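Local coordinates for protein hydrazine synthase subunit beta (Candidatus Kuenenia stuttgartiensis, PDB 5C2V) that forms, with alpha and gamma subunits, the complex that condenses nitric oxide with ammonium into hydrazine, and may modulate passage of the hydroxylamine intermediate, at residues R184-S189 against V241-L246; V206-P211 against N229-E234. All coordinates share one frame; numbering follows the deposited sequence.

Interaction 1: residues R184-S189 against V241-L246. With BET (trimethyl glycine), chain R.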
# COMPACT_ATOMS: atom_id res chain seq x y z
N ARG B 184 -47.77 3.09 -2.06
CA ARG B 184 -46.33 3.16 -1.85
C ARG B 184 -45.62 4.00 -2.91
O ARG B 184 -45.70 3.71 -4.10
CB ARG B 184 -45.73 1.75 -1.81
CG ARG B 184 -46.13 0.95 -0.58
CD ARG B 184 -45.43 -0.39 -0.54
NE ARG B 184 -45.85 -1.18 0.61
CZ ARG B 184 -45.45 -2.43 0.85
NH1 ARG B 184 -44.62 -3.03 0.01
NH2 ARG B 184 -45.88 -3.07 1.93
N VAL B 185 -44.92 5.03 -2.45
CA VAL B 185 -44.28 5.98 -3.35
C VAL B 185 -42.87 5.56 -3.76
O VAL B 185 -42.04 5.23 -2.91
CB VAL B 185 -44.21 7.38 -2.69
CG1 VAL B 185 -43.29 8.30 -3.47
CG2 VAL B 185 -45.61 7.97 -2.57
N ILE B 186 -42.60 5.58 -5.06
CA ILE B 186 -41.24 5.43 -5.55
C ILE B 186 -40.66 6.82 -5.70
O ILE B 186 -41.08 7.59 -6.56
CB ILE B 186 -41.18 4.69 -6.90
CG1 ILE B 186 -41.81 3.29 -6.79
CG2 ILE B 186 -39.74 4.59 -7.39
CD1 ILE B 186 -41.79 2.51 -8.09
N HIS B 187 -39.67 7.14 -4.87
CA HIS B 187 -39.15 8.50 -4.82
C HIS B 187 -38.24 8.79 -6.02
O HIS B 187 -37.47 7.93 -6.44
CB HIS B 187 -38.39 8.73 -3.51
CG HIS B 187 -39.29 9.01 -2.35
ND1 HIS B 187 -40.17 8.08 -1.85
CD2 HIS B 187 -39.45 10.12 -1.59
CE1 HIS B 187 -40.83 8.60 -0.83
NE2 HIS B 187 -40.41 9.84 -0.65
N GLU B 188 -38.37 10.00 -6.55
CA GLU B 188 -37.59 10.45 -7.70
C GLU B 188 -37.77 9.54 -8.91
O GLU B 188 -36.80 9.06 -9.48
CB GLU B 188 -36.11 10.57 -7.33
CG GLU B 188 -35.83 11.61 -6.26
CD GLU B 188 -34.35 11.86 -6.07
OE1 GLU B 188 -33.54 11.16 -6.70
OE2 GLU B 188 -34.00 12.76 -5.28
N SER B 189 -39.02 9.29 -9.28
CA SER B 189 -39.32 8.44 -10.43
C SER B 189 -40.17 9.16 -11.47
O SER B 189 -40.90 10.10 -11.15
CB SER B 189 -40.02 7.16 -9.98
OG SER B 189 -41.31 7.45 -9.46
N VAL B 241 -38.68 -0.86 -0.47
CA VAL B 241 -38.77 -0.38 -1.84
C VAL B 241 -37.36 -0.18 -2.36
O VAL B 241 -36.65 0.73 -1.93
CB VAL B 241 -39.57 0.94 -1.94
CG1 VAL B 241 -39.62 1.42 -3.38
CG2 VAL B 241 -40.97 0.75 -1.38
N ALA B 242 -36.94 -1.03 -3.30
CA ALA B 242 -35.55 -1.02 -3.74
C ALA B 242 -35.42 -0.50 -5.16
O ALA B 242 -35.81 -1.16 -6.12
CB ALA B 242 -34.96 -2.42 -3.64
N ARG B 243 -34.85 0.69 -5.29
CA ARG B 243 -34.60 1.28 -6.60
C ARG B 243 -33.22 0.86 -7.09
O ARG B 243 -32.21 1.17 -6.47
CB ARG B 243 -34.71 2.80 -6.53
CG ARG B 243 -36.07 3.30 -6.07
CD ARG B 243 -36.02 4.76 -5.64
NE ARG B 243 -35.37 4.93 -4.34
CZ ARG B 243 -35.04 6.11 -3.82
NH1 ARG B 243 -35.29 7.23 -4.49
NH2 ARG B 243 -34.45 6.17 -2.64
N LEU B 244 -33.18 0.13 -8.20
CA LEU B 244 -31.93 -0.43 -8.69
C LEU B 244 -31.60 0.07 -10.10
O LEU B 244 -32.50 0.25 -10.92
CB LEU B 244 -31.99 -1.96 -8.67
CG LEU B 244 -32.14 -2.59 -7.28
CD1 LEU B 244 -32.18 -4.11 -7.38
CD2 LEU B 244 -31.01 -2.14 -6.36
N PRO B 245 -30.31 0.27 -10.39
CA PRO B 245 -29.86 0.80 -11.68
C PRO B 245 -29.99 -0.22 -12.81
O PRO B 245 -29.82 -1.41 -12.57
CB PRO B 245 -28.39 1.13 -11.43
CG PRO B 245 -27.98 0.17 -10.37
CD PRO B 245 -29.18 0.02 -9.48
N LEU B 246 -30.37 0.24 -14.00
CA LEU B 246 -30.23 -0.56 -15.22
C LEU B 246 -29.00 -0.20 -16.06
O LEU B 246 -28.75 -0.84 -17.09
CB LEU B 246 -31.49 -0.44 -16.07
CG LEU B 246 -32.72 -1.15 -15.51
CD1 LEU B 246 -33.98 -0.70 -16.22
CD2 LEU B 246 -32.55 -2.66 -15.63
N BET R . -35.17 11.53 -0.49
CA BET R . -35.43 11.21 -1.96
C BET R . -34.77 9.78 -2.34
O BET R . -33.79 9.87 -3.13
OXT BET R . -35.32 8.79 -1.81
C1 BET R . -35.20 13.02 -0.26
C2 BET R . -33.80 11.01 -0.05
C3 BET R . -36.28 10.94 0.38

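Interaction 2: residues V206-P211 against N229-E234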
# COMPACT_ATOMS: atom_id res chain seq x y z
N VAL B 206 -41.03 -2.88 -11.16
CA VAL B 206 -41.54 -1.72 -11.88
C VAL B 206 -40.43 -0.99 -12.63
O VAL B 206 -39.47 -0.52 -12.02
CB VAL B 206 -42.23 -0.72 -10.92
CG1 VAL B 206 -42.59 0.56 -11.65
CG2 VAL B 206 -43.46 -1.35 -10.28
N THR B 207 -40.55 -0.90 -13.95
CA THR B 207 -39.57 -0.19 -14.76
C THR B 207 -39.88 1.31 -14.82
O THR B 207 -41.03 1.70 -15.02
CB THR B 207 -39.50 -0.73 -16.20
OG1 THR B 207 -40.83 -0.99 -16.67
CG2 THR B 207 -38.70 -2.02 -16.24
N HIS B 208 -38.85 2.13 -14.65
CA HIS B 208 -39.03 3.58 -14.68
C HIS B 208 -37.72 4.32 -14.87
O HIS B 208 -36.66 3.71 -15.06
CB HIS B 208 -39.70 4.06 -13.39
CG HIS B 208 -38.85 3.89 -12.17
ND1 HIS B 208 -37.94 4.84 -11.75
CD2 HIS B 208 -38.77 2.87 -11.27
CE1 HIS B 208 -37.34 4.42 -10.66
NE2 HIS B 208 -37.82 3.23 -10.35
N GLN B 209 -37.79 5.65 -14.83
CA GLN B 209 -36.62 6.50 -14.94
C GLN B 209 -36.46 7.38 -13.71
O GLN B 209 -37.44 7.73 -13.05
CB GLN B 209 -36.69 7.37 -16.19
CG GLN B 209 -36.35 6.65 -17.48
CD GLN B 209 -36.26 7.59 -18.67
OE1 GLN B 209 -37.12 8.45 -18.86
NE2 GLN B 209 -35.21 7.44 -19.46
N THR B 210 -35.22 7.73 -13.40
CA THR B 210 -34.92 8.68 -12.34
C THR B 210 -34.33 9.95 -12.93
O THR B 210 -33.18 9.96 -13.37
CB THR B 210 -33.93 8.09 -11.31
OG1 THR B 210 -34.46 6.86 -10.78
CG2 THR B 210 -33.68 9.07 -10.18
N PRO B 211 -35.13 11.02 -12.94
CA PRO B 211 -34.64 12.34 -13.34
C PRO B 211 -33.85 12.99 -12.22
O PRO B 211 -34.18 12.75 -11.05
CB PRO B 211 -35.93 13.13 -13.62
CG PRO B 211 -37.08 12.27 -13.10
CD PRO B 211 -36.49 11.09 -12.39
N ASN B 229 -33.96 2.90 -14.33
CA ASN B 229 -34.01 2.03 -13.16
C ASN B 229 -35.16 1.03 -13.15
O ASN B 229 -36.22 1.26 -13.75
CB ASN B 229 -34.08 2.88 -11.89
CG ASN B 229 -32.96 3.90 -11.81
OD1 ASN B 229 -33.10 5.03 -12.27
ND2 ASN B 229 -31.84 3.50 -11.21
N VAL B 230 -34.94 -0.08 -12.46
CA VAL B 230 -35.98 -1.04 -12.15
C VAL B 230 -36.12 -1.13 -10.63
O VAL B 230 -35.12 -1.21 -9.91
CB VAL B 230 -35.68 -2.43 -12.75
CG1 VAL B 230 -34.26 -2.87 -12.41
CG2 VAL B 230 -36.70 -3.46 -12.27
N THR B 231 -37.35 -1.08 -10.14
CA THR B 231 -37.59 -1.08 -8.70
C THR B 231 -38.32 -2.34 -8.24
O THR B 231 -39.37 -2.70 -8.78
CB THR B 231 -38.40 0.16 -8.27
OG1 THR B 231 -37.60 1.34 -8.47
CG2 THR B 231 -38.79 0.07 -6.81
N ILE B 232 -37.75 -2.99 -7.23
CA ILE B 232 -38.36 -4.17 -6.63
C ILE B 232 -39.01 -3.81 -5.30
O ILE B 232 -38.34 -3.33 -4.38
CB ILE B 232 -37.33 -5.29 -6.40
CG1 ILE B 232 -36.52 -5.54 -7.67
CG2 ILE B 232 -38.02 -6.56 -5.93
CD1 ILE B 232 -37.36 -5.99 -8.85
N ILE B 233 -40.32 -4.03 -5.20
CA ILE B 233 -41.06 -3.73 -3.98
C ILE B 233 -41.53 -5.02 -3.30
O ILE B 233 -42.14 -5.87 -3.93
CB ILE B 233 -42.28 -2.83 -4.26
CG1 ILE B 233 -41.82 -1.45 -4.75
CG2 ILE B 233 -43.15 -2.69 -3.02
CD1 ILE B 233 -42.96 -0.49 -5.01
N GLU B 234 -41.23 -5.14 -2.01
CA GLU B 234 -41.64 -6.30 -1.24
C GLU B 234 -43.10 -6.15 -0.82
O GLU B 234 -43.48 -5.19 -0.15
CB GLU B 234 -40.74 -6.48 -0.01
CG GLU B 234 -39.31 -6.84 -0.37
CD GLU B 234 -38.40 -6.90 0.84
OE1 GLU B 234 -38.69 -6.20 1.84
OE2 GLU B 234 -37.39 -7.62 0.79

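Interaction 1: residues R184-S189 against V241-L246
Arg243, on strand 241-245, reaches past Ile186 to the backbone of His187, and at its tip holds a trimethyl glycine molecule against the turn after strand 179-186. CB of Arg243 points toward residues 184-189, and leads to a CG that is anti to the carbonyl carbon (chi1 -59°). CG then lies 4.1 Å from Ile186 CG2, the two side chains running alongside one another in opposing senses. CD stays beside the same methyl and also approaches His187 O. A bend at chi3 follows, and the guanidinium ends with both terminal nitrogens employed. NH1 donates to His187 O over 3.0 Å, approaching well above the carbonyl plane. NH2 donates to OXT of the ligand at 2.9 Å and also forms a salt bridge with Asp299. Two weak bonds from NH1 to the ligand's OXT and O complete the grip, with the ligand's carboxylate carbon in the guanidinium plane, at its edge. Arginine suits this place because one flat group can serve a peptide oxygen and a carboxylate together, while its methylenes pack on isoleucine. His187 CD2 lies 3.8 Å from ligand methyl C3. Glu188, in a left-handed backbone conformation, turns the chain, and its carboxylate forms a salt bridge with Arg302, another pocket residue. Ser189 OG bonds back to Ile186 O at 2.9 Å across the turn. Val241 CG1 adds an apolar touch on Ile186 CG1. Altogether this is a carboxylate-binding pocket between neighbouring blades of a beta-propeller.

Interaction 2: residues V206-P211 against N229-E234
Val206 and Thr231, and likewise His208 and Asn229, are antiparallel hydrogen-bonded pairs, with the non-hydrogen-bonded pair Thr207-Val230 between them and the strand segments twisted to 137°. They belong to the two inner strands of a four-stranded beta-propeller blade. Four N-H...O bonds, each 2.9 Å between N and O from Val206 N to Thr231 O, Thr231 N to Val206 O, His208 N to Asn229 O and Asn229 N to His208 O, tie the backbones. On the face carrying Val206, His208 and Thr231, Ile186 of the preceding blade packs against all three. The imidazole is buried, and its two nitrogens find partners within the sheet. His208 CG lies between its backbone N and carbonyl carbon (chi1 67°). Asn229 O lies over one face of the ring, offset toward the rim. The ring edge meets Thr231: NE2 and OG1 are hydrogen-bonded at 2.7 Å, a partnership that threonine's short, branched side chain can offer from a strand. ND1 makes a weak but nearly straight bond to Gln209 O. On the opposite face Thr207 OG1 bonds to Tyr257 O of the following blade. Farther along, Asn229 OD1, also bonded by Thr227, accepts a bond from Thr210 OG1 at 2.7 Å, the hydroxyl lying 60° out of the amide carbonyl plane.

Overall arrangement
Followed from the N terminus, the chain leaves strand 179-186, the outermost strand of one blade, and turns through residues 187-189 into strand 190-197, which begins the next. Strand 203-211 follows, then a long connection to strand 226-234, and interaction 2 closes this 17-residue loop within the blade. Strand 241-245 completes the same sheet, and interaction 1 brings it back to the preceding blade, closing a loop of 51 residues in which interaction 2 is nested. The two contacts also meet directly: Ala242 pairs with Ile232 in the sheet, and Glu188 O packs on Thr210 CG2. Interaction 2 thus joins two inner strands of a blade; interaction 1 ties that blade's outermost strand to its neighbour.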